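Local atomic coordinates of putative carboxynorspermidine decarboxylase protein (Sinorhizobium meliloti, PDB entry 3MT1), a protein that probably catalyses the decarboxylation of carboxynorspermidine and carboxyspermidine to norspermidine and spermidine, as a homodimeric, pyridoxal 5'-phosphate-dependent enzyme. Residues Ser91-Ile96 with Ala112-Gly117; Asp53-Ser58 with Lys72-Tyr77. All coordinates share one frame; numbering follows the deposited sequence.

Interaction 1. Residues Ser91-Ile96 with Ala112-Gly117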
loop_
_atom_site.group_PDB
_atom_site.type_symbol
_atom_site.label_atom_id
_atom_site.label_comp_id
_atom_site.label_asym_id
_atom_site.label_seq_id
_atom_site.Cartn_x
_atom_site.Cartn_y
_atom_site.Cartn_z
ATOM N N SER B 91 -10.372 -0.321 -27.434
ATOM C CA SER B 91 -9.428 -0.808 -28.416
ATOM C C SER B 91 -8.527 -1.937 -27.928
ATOM O O SER B 91 -7.959 -2.608 -28.735
ATOM C CB SER B 91 -8.573 0.325 -28.943
ATOM O OG SER B 91 -7.757 0.788 -27.912
ATOM N N HIS B 92 -8.397 -2.158 -26.628
ATOM C CA HIS B 92 -7.573 -3.284 -26.128
ATOM C C HIS B 92 -8.438 -4.506 -25.841
ATOM O O HIS B 92 -7.949 -5.617 -25.902
ATOM C CB HIS B 92 -6.786 -2.952 -24.833
ATOM C CG HIS B 92 -5.700 -1.929 -24.997
ATOM N ND1 HIS B 92 -4.581 -2.140 -25.770
ATOM C CD2 HIS B 92 -5.543 -0.700 -24.446
ATOM C CE1 HIS B 92 -3.800 -1.072 -25.717
ATOM N NE2 HIS B 92 -4.361 -0.184 -24.919
ATOM N N ALA B 93 -9.713 -4.293 -25.533
ATOM C CA ALA B 93 -10.568 -5.357 -25.017
ATOM C C ALA B 93 -11.320 -6.108 -26.113
ATOM O O ALA B 93 -11.679 -5.523 -27.127
ATOM C CB ALA B 93 -11.560 -4.785 -24.003
ATOM N N ASP B 94 -11.571 -7.397 -25.896
ATOM C CA ASP B 94 -12.494 -8.178 -26.729
ATOM C C ASP B 94 -13.895 -8.187 -26.157
ATOM O O ASP B 94 -14.878 -8.267 -26.874
ATOM C CB ASP B 94 -11.993 -9.605 -26.826
ATOM C CG ASP B 94 -10.695 -9.690 -27.579
ATOM O OD1 ASP B 94 -10.649 -9.157 -28.707
ATOM O OD2 ASP B 94 -9.720 -10.262 -27.047
ATOM N N LYS B 95 -13.976 -8.113 -24.846
ATOM C CA LYS B 95 -15.227 -7.983 -24.169
ATOM C C LYS B 95 -15.071 -6.844 -23.186
ATOM O O LYS B 95 -13.955 -6.572 -22.677
ATOM C CB LYS B 95 -15.603 -9.307 -23.498
ATOM C CG LYS B 95 -15.954 -10.368 -24.554
ATOM C CD LYS B 95 -16.548 -11.631 -23.967
ATOM C CE LYS B 95 -16.786 -12.739 -24.999
ATOM N NZ LYS B 95 -15.482 -13.200 -25.584
ATOM N N ILE B 96 -16.179 -6.140 -22.958
ATOM C CA ILE B 96 -16.211 -5.046 -21.994
ATOM C C ILE B 96 -17.436 -5.268 -21.143
ATOM O O ILE B 96 -18.467 -5.706 -21.641
ATOM C CB ILE B 96 -16.221 -3.650 -22.680
ATOM C CG1 ILE B 96 -15.969 -2.546 -21.635
ATOM C CG2 ILE B 96 -17.498 -3.412 -23.435
ATOM C CD1 ILE B 96 -15.735 -1.167 -22.239
ATOM N N ALA B 112 -19.292 -0.182 -29.332
ATOM C CA ALA B 112 -20.100 -0.805 -30.377
ATOM C C ALA B 112 -19.395 -1.934 -31.133
ATOM O O ALA B 112 -20.047 -2.857 -31.589
ATOM C CB ALA B 112 -20.606 0.247 -31.354
ATOM N N GLY B 113 -18.076 -1.864 -31.276
ATOM C CA GLY B 113 -17.382 -2.848 -32.104
ATOM C C GLY B 113 -17.093 -4.190 -31.455
ATOM O O GLY B 113 -16.707 -5.131 -32.124
ATOM N N ILE B 114 -17.256 -4.275 -30.143
ATOM C CA ILE B 114 -16.911 -5.466 -29.405
ATOM C C ILE B 114 -18.119 -5.928 -28.621
ATOM O O ILE B 114 -19.110 -5.187 -28.522
ATOM C CB ILE B 114 -15.703 -5.226 -28.448
ATOM C CG1 ILE B 114 -15.964 -4.020 -27.535
ATOM C CG2 ILE B 114 -14.377 -5.076 -29.252
ATOM C CD1 ILE B 114 -14.987 -3.873 -26.408
ATOM N N ALA B 115 -18.029 -7.145 -28.082
ATOM C CA ALA B 115 -19.079 -7.763 -27.263
ATOM C C ALA B 115 -19.249 -7.020 -25.920
ATOM O O ALA B 115 -18.265 -6.727 -25.249
ATOM C CB ALA B 115 -18.763 -9.253 -27.021
ATOM N N ARG B 116 -20.489 -6.710 -25.547
ATOM C CA ARG B 116 -20.751 -5.956 -24.346
ATOM C C ARG B 116 -21.461 -6.846 -23.348
ATOM O O ARG B 116 -22.291 -7.690 -23.722
ATOM C CB ARG B 116 -21.570 -4.696 -24.670
ATOM C CG ARG B 116 -20.791 -3.650 -25.526
ATOM C CD ARG B 116 -21.685 -2.598 -26.201
ATOM N NE ARG B 116 -22.844 -3.187 -26.882
ATOM C CZ ARG B 116 -22.826 -3.766 -28.081
ATOM N NH1 ARG B 116 -21.700 -3.864 -28.794
ATOM N NH2 ARG B 116 -23.944 -4.263 -28.575
ATOM N N GLY B 117 -21.115 -6.660 -22.078
ATOM C CA GLY B 117 -21.670 -7.428 -20.972
ATOM C C GLY B 117 -22.135 -6.531 -19.852
ATOM O O GLY B 117 -21.861 -5.332 -19.835
#
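Ile-114 holds CG1 tucked between its backbone N and carbonyl carbon (chi1 53°), and the chain then runs out anti (chi2 169°), so that CD1 reaches over to the 91-96 segment. CD1 of Ile-114 lies 3.9 Å from CG2 of Ile-96, whose CG1, anti to the backbone N, leads away and leaves CG2 to make the contact. The other branch of Ile-114, CG2, rests 3.5 Å from the carbonyl O of Ala-93. An alanine at Ile-114 would lose both branches and would probably loosen the packing against Ala-93 and Ile-96 where the two strands begin to pair. From Lys-95 and Ala-115 onward the backbones pair in parallel. Ile-96 N donates to Ala-115 O at 3.2 Å, and Ile-96 O accepts from Gly-117 N at 2.8 Å, both donors lying nearly along the C=O axes. On one face CG of Lys-95 touches CB of Ala-115 at 3.9 Å; on the other, the side chains of Ile-96 and Arg-116 cross obliquely, CG2 against CG. Lys-95 NZ forms a salt bridge with Glu-73, and Arg-116 NE bonds the carbonyl of Arg-155. Strands 95-98 and 115-119 are thus neighbours, with helix 101-107 as their crossover, while helix 83-92 packs Val-90 against both isoleucines.

Interaction 2. Residues Asp53-Ser58 with Lys72-Tyr77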
loop_
_atom_site.group_PDB
_atom_site.type_symbol
_atom_site.label_atom_id
_atom_site.label_comp_id
_atom_site.label_asym_id
_atom_site.label_seq_id
_atom_site.Cartn_x
_atom_site.Cartn_y
_atom_site.Cartn_z
ATOM N N ASP B 53 -6.737 -18.685 -21.172
ATOM C CA ASP B 53 -7.447 -18.140 -22.344
ATOM C C ASP B 53 -7.368 -16.614 -22.461
ATOM O O ASP B 53 -7.932 -16.055 -23.406
ATOM C CB ASP B 53 -8.918 -18.595 -22.348
ATOM C CG ASP B 53 -9.060 -20.102 -22.507
ATOM O OD1 ASP B 53 -8.962 -20.587 -23.666
ATOM O OD2 ASP B 53 -9.273 -20.809 -21.480
ATOM N N GLY B 54 -6.673 -15.960 -21.527
ATOM C CA GLY B 54 -6.646 -14.512 -21.443
ATOM C C GLY B 54 -6.603 -13.928 -20.027
ATOM O O GLY B 54 -6.254 -14.603 -19.046
ATOM N N THR B 55 -6.985 -12.672 -19.920
ATOM C CA THR B 55 -6.863 -11.921 -18.683
ATOM C C THR B 55 -8.150 -11.175 -18.523
ATOM O O THR B 55 -8.841 -10.943 -19.490
ATOM C CB THR B 55 -5.707 -10.828 -18.794
ATOM O OG1 THR B 55 -5.993 -9.878 -19.849
ATOM C CG2 THR B 55 -4.345 -11.495 -19.082
ATOM N N THR B 56 -8.486 -10.808 -17.305
ATOM C CA THR B 56 -9.559 -9.857 -17.080
ATOM C C THR B 56 -8.999 -8.686 -16.240
ATOM O O THR B 56 -8.093 -8.871 -15.479
ATOM C CB THR B 56 -10.790 -10.532 -16.433
ATOM O OG1 THR B 56 -11.883 -9.611 -16.431
ATOM C CG2 THR B 56 -10.505 -10.975 -14.960
ATOM N N SER B 57 -9.541 -7.500 -16.407
ATOM C CA SER B 57 -8.946 -6.279 -15.888
ATOM C C SER B 57 -9.955 -5.378 -15.248
ATOM O O SER B 57 -11.106 -5.403 -15.624
ATOM C CB SER B 57 -8.408 -5.461 -17.048
ATOM O OG SER B 57 -7.252 -6.050 -17.566
ATOM N N SER B 58 -9.518 -4.497 -14.366
ATOM C CA SER B 58 -10.428 -3.494 -13.845
ATOM C C SER B 58 -9.970 -2.068 -14.013
ATOM O O SER B 58 -10.447 -1.203 -13.314
ATOM C CB SER B 58 -10.751 -3.775 -12.381
ATOM O OG SER B 58 -9.584 -4.180 -11.693
ATOM N N LYS B 72 -4.142 -13.179 -26.328
ATOM C CA LYS B 72 -5.354 -14.021 -26.321
ATOM C C LYS B 72 -6.592 -13.148 -26.005
ATOM O O LYS B 72 -6.652 -12.013 -26.469
ATOM C CB LYS B 72 -5.215 -15.233 -25.376
ATOM C CG LYS B 72 -4.136 -16.296 -25.783
ATOM C CD LYS B 72 -4.412 -17.641 -25.057
ATOM C CE LYS B 72 -3.585 -18.807 -25.598
ATOM N NZ LYS B 72 -3.916 -20.104 -24.896
ATOM N N GLU B 73 -7.561 -13.648 -25.253
ATOM C CA GLU B 73 -8.755 -12.862 -24.959
ATOM C C GLU B 73 -8.529 -11.886 -23.786
ATOM O O GLU B 73 -8.026 -12.281 -22.713
ATOM C CB GLU B 73 -9.933 -13.795 -24.621
ATOM C CG GLU B 73 -11.142 -13.581 -25.542
ATOM C CD GLU B 73 -12.375 -14.371 -25.146
ATOM O OE1 GLU B 73 -12.431 -15.586 -25.495
ATOM O OE2 GLU B 73 -13.277 -13.754 -24.525
ATOM N N THR B 74 -8.897 -10.623 -23.976
ATOM C CA THR B 74 -8.835 -9.649 -22.887
ATOM C C THR B 74 -10.215 -9.108 -22.547
ATOM O O THR B 74 -10.951 -8.662 -23.428
ATOM C CB THR B 74 -7.827 -8.454 -23.166
ATOM O OG1 THR B 74 -8.515 -7.386 -23.811
ATOM C CG2 THR B 74 -6.642 -8.890 -24.015
ATOM N N HIS B 75 -10.559 -9.161 -21.268
ATOM C CA HIS B 75 -11.855 -8.663 -20.762
ATOM C C HIS B 75 -11.604 -7.444 -19.925
ATOM O O HIS B 75 -10.663 -7.412 -19.126
ATOM C CB HIS B 75 -12.575 -9.705 -19.906
ATOM C CG HIS B 75 -13.179 -10.824 -20.693
ATOM N ND1 HIS B 75 -14.258 -11.555 -20.237
ATOM C CD2 HIS B 75 -12.869 -11.324 -21.920
ATOM C CE1 HIS B 75 -14.564 -12.481 -21.134
ATOM N NE2 HIS B 75 -13.742 -12.353 -22.168
ATOM N N ALA B 76 -12.434 -6.435 -20.126
ATOM C CA ALA B 76 -12.337 -5.222 -19.338
ATOM C C ALA B 76 -13.539 -5.075 -18.426
ATOM O O ALA B 76 -14.667 -5.305 -18.844
ATOM C CB ALA B 76 -12.185 -3.995 -20.257
ATOM N N TYR B 77 -13.294 -4.711 -17.179
ATOM C CA TYR B 77 -14.360 -4.377 -16.255
ATOM C C TYR B 77 -13.981 -3.114 -15.511
ATOM O O TYR B 77 -12.792 -2.823 -15.320
ATOM C CB TYR B 77 -14.577 -5.495 -15.242
ATOM C CG TYR B 77 -15.553 -5.116 -14.136
ATOM C CD1 TYR B 77 -16.905 -4.899 -14.409
ATOM C CD2 TYR B 77 -15.112 -4.957 -12.812
ATOM C CE1 TYR B 77 -17.799 -4.555 -13.407
ATOM C CE2 TYR B 77 -15.989 -4.599 -11.800
ATOM C CZ TYR B 77 -17.340 -4.400 -12.098
ATOM O OH TYR B 77 -18.219 -4.050 -11.072
HETATM O O HOH W 1 -7.871 -8.007 -19.106
HETATM O O HOH W 2 -5.272 -10.908 -22.163
#
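Thr-55 and Thr-74 stand next to each other on one face of a parallel strand pair, their side chains running in the same direction, whereas on the other face Thr-56 and His-75 cross obliquely, with OG1 of Thr-56 3.5 Å from CB of His-75. The imidazole swings back along its own strand: NE2 of His-75 donates to OE2 of Glu-73 at 2.8 Å, the acceptor in the ring plane but the donor above the carboxylate plane. Lys-95 forms a salt bridge with the same OE2, and this second grip would probably favour the ionised carboxylate. On the face of Thr-55 and Ser-57, water 1 bonds to OG1 of Thr-55 and OG of Ser-57 and donates to the carbonyl O of His-75, tying both strands together. Between the faces runs a backbone ladder: Thr-55 N donates to Glu-73 O (3.0 Å), and Thr-55 O accepts from His-75 N (3.0 Å). At its start Gly-54 adopts backbone angles (144°/-160°) that call for glycine, and a CB there would collide with Glu-73 O. Helix 60-70 packs Phe-70 on Thr-55. Strand 54-57, this helix and strand 73-77 form a beta-alpha-beta crossover, the repeating element of the eight-stranded beta/alpha (TIM-type) barrel characteristic of these decarboxylases.

How the interactions relate
The two contacts illustrate how a closed parallel barrel grows by successive beta-alpha-beta units. Interaction 2 joins barrel strands two and three and is complete in the sequence before interaction 1 opens, which joins strands four and five; helix 83-92 connects the pairs. Their centres are about 10 Å apart, and strands 73-77 and 95-98 are neighbours in the sheet, so the contacts meet directly. The salt bridge of Lys-95 with Glu-73 marks one meeting point; at another, His-92 O probably accepts a hydrogen bond from Thr-74 OG1, the two atoms 2.8 Å apart. Together they make one continuous run of barrel wall, away from the predicted substrate-binding residues Glu-233 and Asp-269.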